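Local coordinates for hexapeptide transferase family protein (Anaplasma phagocytophilum, PDB 3IXC) that binds magnesium at histidine sites in a trimer of left-handed beta-helices and may act as a transferase of the hexapeptide-repeat family, at residues K149-K152 and L156-G159. Residues are numbered along the deposited sequence; the frame is centred on the assembly and turned at random. Where two conformers were deposited one is given.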
# COMPACT_ATOMS: atom_id res chain seq x y z
N LYS A 149 -4.31 -22.13 1.97
CA LYS A 149 -4.97 -22.44 0.70
C LYS A 149 -3.94 -22.73 -0.38
O LYS A 149 -2.87 -22.13 -0.38
CB LYS A 149 -5.92 -21.31 0.27
CG LYS A 149 -7.15 -21.14 1.17
CD LYS A 149 -8.22 -22.20 0.85
CE LYS A 149 -9.45 -22.07 1.75
NZ LYS A 149 -9.32 -22.81 3.04
N ILE A 150 -4.28 -23.66 -1.27
CA ILE A 150 -3.37 -24.10 -2.34
C ILE A 150 -3.98 -23.81 -3.71
O ILE A 150 -5.01 -24.39 -4.07
CB ILE A 150 -3.06 -25.62 -2.24
CG1 ILE A 150 -2.90 -26.08 -0.79
CG2 ILE A 150 -1.83 -25.97 -3.08
CD1 ILE A 150 -1.64 -25.58 -0.11
N VAL A 151 -3.33 -22.92 -4.46
CA VAL A 151 -3.73 -22.63 -5.85
C VAL A 151 -2.95 -23.60 -6.74
O VAL A 151 -1.72 -23.57 -6.76
CB VAL A 151 -3.43 -21.16 -6.25
CG1 VAL A 151 -3.94 -20.86 -7.66
CG2 VAL A 151 -4.04 -20.17 -5.23
N LYS A 152 -3.66 -24.46 -7.46
CA LYS A 152 -2.99 -25.49 -8.26
C LYS A 152 -2.54 -24.95 -9.61
O LYS A 152 -3.08 -23.94 -10.09
CB LYS A 152 -3.87 -26.72 -8.43
CG LYS A 152 -4.14 -27.47 -7.13
CD LYS A 152 -5.04 -28.67 -7.37
CE LYS A 152 -5.30 -29.41 -6.06
NZ LYS A 152 -6.29 -30.52 -6.24
N LEU A 156 -6.74 -20.14 -11.99
CA LEU A 156 -6.92 -18.75 -11.64
C LEU A 156 -7.88 -18.68 -10.44
O LEU A 156 -8.99 -19.21 -10.50
CB LEU A 156 -7.49 -17.95 -12.82
CG LEU A 156 -7.94 -16.50 -12.53
CD1 LEU A 156 -6.79 -15.62 -12.01
CD2 LEU A 156 -8.57 -15.90 -13.78
N TRP A 157 -7.41 -18.06 -9.36
CA TRP A 157 -8.26 -17.81 -8.20
C TRP A 157 -8.51 -16.32 -8.10
O TRP A 157 -7.71 -15.50 -8.60
CB TRP A 157 -7.56 -18.30 -6.92
CG TRP A 157 -7.63 -19.79 -6.69
CD1 TRP A 157 -7.50 -20.79 -7.62
CD2 TRP A 157 -7.80 -20.44 -5.43
NE1 TRP A 157 -7.59 -22.02 -7.01
CE2 TRP A 157 -7.78 -21.83 -5.66
CE3 TRP A 157 -7.98 -19.97 -4.11
CZ2 TRP A 157 -7.93 -22.77 -4.63
CZ3 TRP A 157 -8.13 -20.91 -3.09
CH2 TRP A 157 -8.11 -22.29 -3.36
N ALA A 158 -9.62 -15.96 -7.47
CA ALA A 158 -10.02 -14.56 -7.34
C ALA A 158 -10.93 -14.39 -6.14
O ALA A 158 -11.56 -15.36 -5.69
CB ALA A 158 -10.74 -14.09 -8.61
N GLY A 159 -11.00 -13.16 -5.65
CA GLY A 159 -11.96 -12.81 -4.61
C GLY A 159 -11.36 -12.67 -3.23
O GLY A 159 -10.14 -12.82 -3.03
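The indole of Trp157 lies over the two methyl groups of Val151, both of which meet the same face. Val151 CG1 stands 3.9 Å from the centroid of the five-membered ring, 26° off the ring normal, which identifies a CH-pi contact; its shortest approach is 3.6 Å, to Trp157 CD1. Val151 CG2 sits further along, 3.8 Å from Trp157 CD2, displaced toward the rim. The first torsion of Val151 explains the pairing: with CG1 opposite the backbone N (chi1 -176°), both methyls reach the indole. At the six-membered ring the approach is oblique: Ile150 O comes to 3.4 Å from Trp157 CZ2, and Lys149 CB to 4.0 Å from Trp157 CZ3. The lysine chain crosses the indole at about a right angle; a bend at chi2 (-79°) keeps CD beside Trp157 CZ3, at 4.1 Å, and only beyond it does the chain, bent again at chi4, lead away.

Strands 150-151 and 155-159 belong to different sheets of the left-handed beta-helix and lie at its C-terminal end, where the first is the outermost strand of its sheet within the chain. The CA atoms of Val151 and Trp157 are 7.0 Å apart, and the link between the segments is made by side chains and the carbonyl oxygen of Ile150 rather than by backbone pairing. Lys149 and Val151 instead form backbone hydrogen bonds with the preceding coil, both to Val132 and Val151 also to Glu134, whereas Leu156 pairs with strand 162-167.

Glu155 probably helps fix the indole's rotation: its OE1 accepts hydrogen bonds from Trp157 NE1 and from Lys152 N. Leu145 touches both Val151 and Trp157, extending the apolar cluster to strand 144-145.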